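Local coordinates for UL18 protein (Human herpesvirus 5, PDB 3D2U), which binds the host inhibitory receptor LILRB1 as a viral MHC class I homologue and helps protect infected cells from natural killer cells, at residues L88-E101 with G113-M125. The protein carries 4 engineered substitutions. Numbering follows the deposited sequence.
Sequences LGYRSQSVLTWTHE and GYEGFGWDGETLM. With NAG (2-acetamido-2-deoxy-beta-D-glucopyranose), chain N.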
loop_
_atom_site.group_PDB
_atom_site.type_symbol
_atom_site.label_atom_id
_atom_site.label_comp_id
_atom_site.label_asym_id
_atom_site.label_seq_id
_atom_site.Cartn_x
_atom_site.Cartn_y
_atom_site.Cartn_z
ATOM N N LEU A 88 24.640 -0.717 -16.017
ATOM C CA LEU A 88 23.215 -0.949 -16.232
ATOM C C LEU A 88 22.340 0.261 -16.530
ATOM O O LEU A 88 21.319 0.125 -17.207
ATOM C CB LEU A 88 22.611 -1.669 -15.021
ATOM C CG LEU A 88 23.245 -2.926 -14.424
ATOM C CD1 LEU A 88 22.347 -3.434 -13.295
ATOM C CD2 LEU A 88 23.417 -3.999 -15.474
ATOM N N GLY A 89 22.720 1.437 -16.036
ATOM C CA GLY A 89 21.877 2.605 -16.235
ATOM C C GLY A 89 20.625 2.300 -15.429
ATOM O O GLY A 89 20.633 1.353 -14.679
ATOM N N TYR A 90 19.552 3.063 -15.554
ATOM C CA TYR A 90 18.358 2.739 -14.783
ATOM C C TYR A 90 17.133 3.178 -15.552
ATOM O O TYR A 90 17.238 3.965 -16.480
ATOM C CB TYR A 90 18.397 3.432 -13.412
ATOM C CG TYR A 90 18.269 4.931 -13.491
ATOM C CD1 TYR A 90 17.036 5.562 -13.293
ATOM C CD2 TYR A 90 19.374 5.724 -13.804
ATOM C CE1 TYR A 90 16.914 6.941 -13.403
ATOM C CE2 TYR A 90 19.257 7.098 -13.921
ATOM C CZ TYR A 90 18.026 7.701 -13.720
ATOM O OH TYR A 90 17.918 9.064 -13.833
ATOM N N ARG A 91 15.975 2.663 -15.158
ATOM C CA ARG A 91 14.726 3.015 -15.805
ATOM C C ARG A 91 13.877 3.928 -14.912
ATOM O O ARG A 91 13.258 4.880 -15.389
ATOM C CB ARG A 91 13.961 1.739 -16.184
ATOM C CG ARG A 91 14.719 0.822 -17.159
ATOM C CD ARG A 91 15.062 1.554 -18.461
ATOM N NE ARG A 91 15.955 0.807 -19.350
ATOM C CZ ARG A 91 15.559 -0.069 -20.266
ATOM N NH1 ARG A 91 14.269 -0.323 -20.427
ATOM N NH2 ARG A 91 16.454 -0.678 -21.035
ATOM N N SER A 92 13.861 3.660 -13.612
ATOM C CA SER A 92 13.078 4.480 -12.691
ATOM C C SER A 92 13.949 5.197 -11.668
ATOM O O SER A 92 13.769 6.377 -11.417
ATOM C CB SER A 92 12.051 3.614 -11.979
ATOM O OG SER A 92 11.269 2.934 -12.934
ATOM N N GLN A 93 14.890 4.479 -11.071
ATOM C CA GLN A 93 15.789 5.081 -10.101
ATOM C C GLN A 93 17.041 4.233 -9.969
ATOM O O GLN A 93 16.981 3.008 -9.925
ATOM C CB GLN A 93 15.105 5.226 -8.734
ATOM C CG GLN A 93 16.010 5.802 -7.653
ATOM C CD GLN A 93 15.332 5.890 -6.296
ATOM O OE1 GLN A 93 14.464 5.075 -5.967
ATOM N NE2 GLN A 93 15.744 6.863 -5.491
ATOM N N SER A 94 18.187 4.893 -9.925
ATOM C CA SER A 94 19.439 4.184 -9.779
ATOM C C SER A 94 19.668 3.910 -8.290
ATOM O O SER A 94 20.424 4.632 -7.636
ATOM C CB SER A 94 20.579 5.026 -10.365
ATOM O OG SER A 94 20.517 6.374 -9.911
ATOM N N VAL A 95 18.985 2.885 -7.767
ATOM C CA VAL A 95 19.086 2.467 -6.355
ATOM C C VAL A 95 19.414 1.002 -6.234
ATOM O O VAL A 95 18.829 0.177 -6.938
ATOM C CB VAL A 95 17.752 2.523 -5.556
ATOM C CG1 VAL A 95 17.726 3.693 -4.629
ATOM C CG2 VAL A 95 16.560 2.480 -6.494
ATOM N N LEU A 96 20.318 0.667 -5.324
ATOM C CA LEU A 96 20.618 -0.736 -5.081
ATOM C C LEU A 96 20.030 -0.994 -3.700
ATOM O O LEU A 96 20.302 -0.257 -2.756
ATOM C CB LEU A 96 22.126 -1.008 -5.072
ATOM C CG LEU A 96 22.552 -2.447 -4.740
ATOM C CD1 LEU A 96 22.083 -3.406 -5.828
ATOM C CD2 LEU A 96 24.068 -2.511 -4.592
ATOM N N THR A 97 19.188 -2.013 -3.602
ATOM C CA THR A 97 18.557 -2.386 -2.343
ATOM C C THR A 97 18.951 -3.818 -2.090
ATOM O O THR A 97 18.700 -4.676 -2.930
ATOM C CB THR A 97 17.030 -2.363 -2.435
ATOM O OG1 THR A 97 16.611 -3.120 -3.582
ATOM C CG2 THR A 97 16.516 -0.938 -2.524
ATOM N N TRP A 98 19.583 -4.085 -0.957
ATOM C CA TRP A 98 19.962 -5.451 -0.653
ATOM C C TRP A 98 19.644 -5.770 0.792
ATOM O O TRP A 98 19.475 -4.870 1.623
ATOM C CB TRP A 98 21.434 -5.727 -1.012
ATOM C CG TRP A 98 22.501 -5.087 -0.181
ATOM C CD1 TRP A 98 23.267 -5.700 0.771
ATOM C CD2 TRP A 98 23.000 -3.750 -0.294
ATOM N NE1 TRP A 98 24.214 -4.832 1.253
ATOM C CE2 TRP A 98 24.080 -3.629 0.613
ATOM C CE3 TRP A 98 22.646 -2.642 -1.074
ATOM C CZ2 TRP A 98 24.815 -2.444 0.756
ATOM C CZ3 TRP A 98 23.380 -1.455 -0.926
ATOM C CH2 TRP A 98 24.449 -1.372 -0.020
ATOM N N THR A 99 19.535 -7.057 1.090
ATOM C CA THR A 99 19.144 -7.462 2.423
ATOM C C THR A 99 19.612 -8.858 2.799
ATOM O O THR A 99 19.870 -9.697 1.936
ATOM C CB THR A 99 17.609 -7.426 2.505
ATOM O OG1 THR A 99 17.184 -7.746 3.830
ATOM C CG2 THR A 99 16.997 -8.427 1.510
ATOM N N HIS A 100 19.757 -9.095 4.097
ATOM C CA HIS A 100 20.113 -10.420 4.577
ATOM C C HIS A 100 19.263 -10.721 5.798
ATOM O O HIS A 100 18.940 -9.845 6.600
ATOM C CB HIS A 100 21.622 -10.595 4.834
ATOM C CG HIS A 100 22.270 -9.496 5.621
ATOM N ND1 HIS A 100 22.056 -9.309 6.971
ATOM C CD2 HIS A 100 23.199 -8.576 5.261
ATOM C CE1 HIS A 100 22.825 -8.329 7.408
ATOM N NE2 HIS A 100 23.531 -7.866 6.390
ATOM N N GLU A 101 18.859 -11.979 5.878
ATOM C CA GLU A 101 17.966 -12.444 6.912
ATOM C C GLU A 101 18.424 -13.715 7.589
ATOM O O GLU A 101 18.989 -14.621 6.967
ATOM C CB GLU A 101 16.590 -12.671 6.308
ATOM C CG GLU A 101 15.454 -12.162 7.128
ATOM C CD GLU A 101 14.142 -12.448 6.458
ATOM O OE1 GLU A 101 13.220 -11.624 6.594
ATOM O OE2 GLU A 101 14.036 -13.505 5.800
ATOM N N GLY A 113 18.235 -19.001 6.093
ATOM C CA GLY A 113 18.950 -17.795 5.698
ATOM C C GLY A 113 18.623 -17.259 4.303
ATOM O O GLY A 113 18.092 -17.973 3.449
ATOM N N TYR A 114 18.967 -15.994 4.069
ATOM C CA TYR A 114 18.718 -15.336 2.789
ATOM C C TYR A 114 19.529 -14.061 2.593
ATOM O O TYR A 114 19.693 -13.269 3.516
ATOM C CB TYR A 114 17.239 -14.944 2.665
ATOM C CG TYR A 114 16.926 -14.112 1.427
ATOM C CD1 TYR A 114 16.755 -14.719 0.190
ATOM C CD2 TYR A 114 16.789 -12.722 1.498
ATOM C CE1 TYR A 114 16.445 -13.979 -0.948
ATOM C CE2 TYR A 114 16.487 -11.964 0.356
ATOM C CZ TYR A 114 16.312 -12.607 -0.863
ATOM O OH TYR A 114 15.990 -11.893 -1.995
ATOM N N GLU A 115 20.031 -13.872 1.380
ATOM C CA GLU A 115 20.721 -12.641 1.027
ATOM C C GLU A 115 20.189 -12.300 -0.356
ATOM O O GLU A 115 20.084 -13.169 -1.221
ATOM C CB GLU A 115 22.248 -12.778 1.004
ATOM C CG GLU A 115 22.925 -11.410 0.748
ATOM C CD GLU A 115 24.352 -11.298 1.276
ATOM O OE1 GLU A 115 25.223 -10.808 0.522
ATOM O OE2 GLU A 115 24.602 -11.678 2.441
ATOM N N GLY A 116 19.819 -11.039 -0.549
ATOM C CA GLY A 116 19.278 -10.634 -1.829
ATOM C C GLY A 116 19.588 -9.215 -2.261
ATOM O O GLY A 116 19.674 -8.297 -1.444
ATOM N N PHE A 117 19.732 -9.042 -3.570
ATOM C CA PHE A 117 20.016 -7.744 -4.167
ATOM C C PHE A 117 19.003 -7.425 -5.244
ATOM O O PHE A 117 18.531 -8.307 -5.957
ATOM C CB PHE A 117 21.399 -7.712 -4.825
ATOM C CG PHE A 117 22.533 -7.893 -3.874
ATOM C CD1 PHE A 117 22.764 -9.121 -3.278
ATOM C CD2 PHE A 117 23.367 -6.827 -3.564
ATOM C CE1 PHE A 117 23.806 -9.290 -2.383
ATOM C CE2 PHE A 117 24.413 -6.983 -2.673
ATOM C CZ PHE A 117 24.638 -8.215 -2.078
ATOM N N GLY A 118 18.703 -6.143 -5.365
ATOM C CA GLY A 118 17.785 -5.680 -6.375
ATOM C C GLY A 118 18.259 -4.317 -6.832
ATOM O O GLY A 118 18.676 -3.498 -6.013
ATOM N N TRP A 119 18.247 -4.076 -8.137
ATOM C CA TRP A 119 18.632 -2.771 -8.630
ATOM C C TRP A 119 17.437 -2.184 -9.360
ATOM O O TRP A 119 16.753 -2.881 -10.116
ATOM C CB TRP A 119 19.857 -2.842 -9.548
ATOM C CG TRP A 119 20.653 -1.572 -9.475
ATOM C CD1 TRP A 119 21.309 -1.077 -8.381
ATOM C CD2 TRP A 119 20.796 -0.597 -10.498
ATOM N NE1 TRP A 119 21.843 0.156 -8.662
ATOM C CE2 TRP A 119 21.547 0.475 -9.961
ATOM C CE3 TRP A 119 20.360 -0.515 -11.819
ATOM C CZ2 TRP A 119 21.872 1.606 -10.695
ATOM C CZ3 TRP A 119 20.679 0.604 -12.540
ATOM C CH2 TRP A 119 21.431 1.657 -11.983
ATOM N N ASP A 120 17.194 -0.900 -9.127
ATOM C CA ASP A 120 16.062 -0.211 -9.731
ATOM C C ASP A 120 14.790 -1.046 -9.571
ATOM O O ASP A 120 13.995 -1.168 -10.497
ATOM C CB ASP A 120 16.328 0.061 -11.206
ATOM C CG ASP A 120 15.272 0.929 -11.833
ATOM O OD1 ASP A 120 14.563 1.638 -11.090
ATOM O OD2 ASP A 120 15.152 0.910 -13.074
ATOM N N GLY A 121 14.611 -1.621 -8.386
ATOM C CA GLY A 121 13.428 -2.420 -8.106
ATOM C C GLY A 121 13.381 -3.777 -8.794
ATOM O O GLY A 121 12.362 -4.468 -8.733
ATOM N N GLU A 122 14.479 -4.161 -9.442
ATOM C CA GLU A 122 14.571 -5.432 -10.160
ATOM C C GLU A 122 15.486 -6.388 -9.429
ATOM O O GLU A 122 16.608 -6.031 -9.088
ATOM C CB GLU A 122 15.159 -5.205 -11.556
ATOM C CG GLU A 122 14.402 -4.215 -12.416
ATOM C CD GLU A 122 13.005 -4.693 -12.760
ATOM O OE1 GLU A 122 12.841 -5.894 -13.059
ATOM O OE2 GLU A 122 12.073 -3.865 -12.757
ATOM N N THR A 123 15.040 -7.612 -9.198
ATOM C CA THR A 123 15.927 -8.558 -8.534
ATOM C C THR A 123 17.151 -8.798 -9.411
ATOM O O THR A 123 17.040 -9.099 -10.602
ATOM C CB THR A 123 15.234 -9.894 -8.240
ATOM O OG1 THR A 123 14.074 -9.651 -7.435
ATOM C CG2 THR A 123 16.182 -10.825 -7.488
ATOM N N LEU A 124 18.315 -8.653 -8.792
ATOM C CA LEU A 124 19.605 -8.798 -9.449
ATOM C C LEU A 124 20.238 -10.176 -9.179
ATOM O O LEU A 124 20.688 -10.861 -10.110
ATOM C CB LEU A 124 20.503 -7.671 -8.943
ATOM C CG LEU A 124 21.959 -7.497 -9.363
ATOM C CD1 LEU A 124 22.040 -7.311 -10.867
ATOM C CD2 LEU A 124 22.534 -6.271 -8.645
ATOM N N MET A 125 20.274 -10.566 -7.903
ATOM C CA MET A 125 20.807 -11.864 -7.474
ATOM C C MET A 125 20.368 -12.220 -6.047
ATOM O O MET A 125 20.134 -11.343 -5.213
ATOM C CB MET A 125 22.334 -11.889 -7.574
ATOM C CG MET A 125 23.018 -10.732 -6.896
ATOM S SD MET A 125 24.789 -10.907 -6.954
ATOM C CE MET A 125 25.267 -9.352 -7.663
HETATM C C1 NAG N . 12.838 -15.690 7.395
HETATM C C2 NAG N . 12.507 -16.556 6.204
HETATM C C3 NAG N . 11.393 -15.805 5.563
HETATM C C4 NAG N . 10.201 -15.763 6.479
HETATM C C5 NAG N . 10.558 -15.199 7.872
HETATM C C6 NAG N . 9.466 -15.393 8.917
HETATM C C7 NAG N . 14.771 -17.168 5.667
HETATM C C8 NAG N . 15.898 -16.204 5.996
HETATM N N2 NAG N . 13.622 -16.638 5.288
HETATM O O1 NAG N . 14.051 -16.048 7.947
HETATM O O3 NAG N . 11.033 -16.367 4.311
HETATM O O4 NAG N . 9.343 -14.860 5.853
HETATM O O5 NAG N . 11.780 -15.796 8.368
HETATM O O6 NAG N . 8.664 -14.223 9.022
HETATM O O7 NAG N . 14.940 -18.373 5.758
HETATM O O HOH W 1 15.738 -1.183 -5.987
#
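Strands 95-101 and 113-119 run antiparallel, 4.6 Å apart at their axes, with T97-G118, T99-G116 and E101-Y114 as hydrogen-bonded pairs. Just past the end of strand 113-119, D120 N donates to V95 O (2.9 Å). The D120 carboxylate then gathers the loop that leads into strand 95-101. D120 CG lies anti to the backbone N (chi1 -172°), which carries the group across to three successive amides. R91 N (2.8 Å) and S92 N (3.1 Å) reach D120 OD2 from the same face of the carboxylate, R91 N from well above the plane, S92 N on the syn side and nearer to it. Q93 N binds D120 OD1 at 2.9 Å, from well above the plane. These bonds pin loop residues R91-Q93 to the type I' turn W119-E122.

On the same face as L96 and W98, the W119 indole packs against the loop, with S94 CB near W119 CZ2 and L88 CD1 near W119 CE3. L96 CB meets W119 CD1 edge-on at 3.4 Å. Further along, W98 CB sits over one face of the F117 ring, 3.7 Å from its centroid. The two rings are nearly parallel (4°) but slid apart. W98 also stacks with Y7 of strand 2-11. On the opposite face T99 CG2 touches the edge of the Y114 ring.

L96, H100 and E115 pack against the bound peptide. The hairpin belongs to the antiparallel sheet that floors the MHC class I groove, between helix 62-88 and helices 148-156 and 161-171.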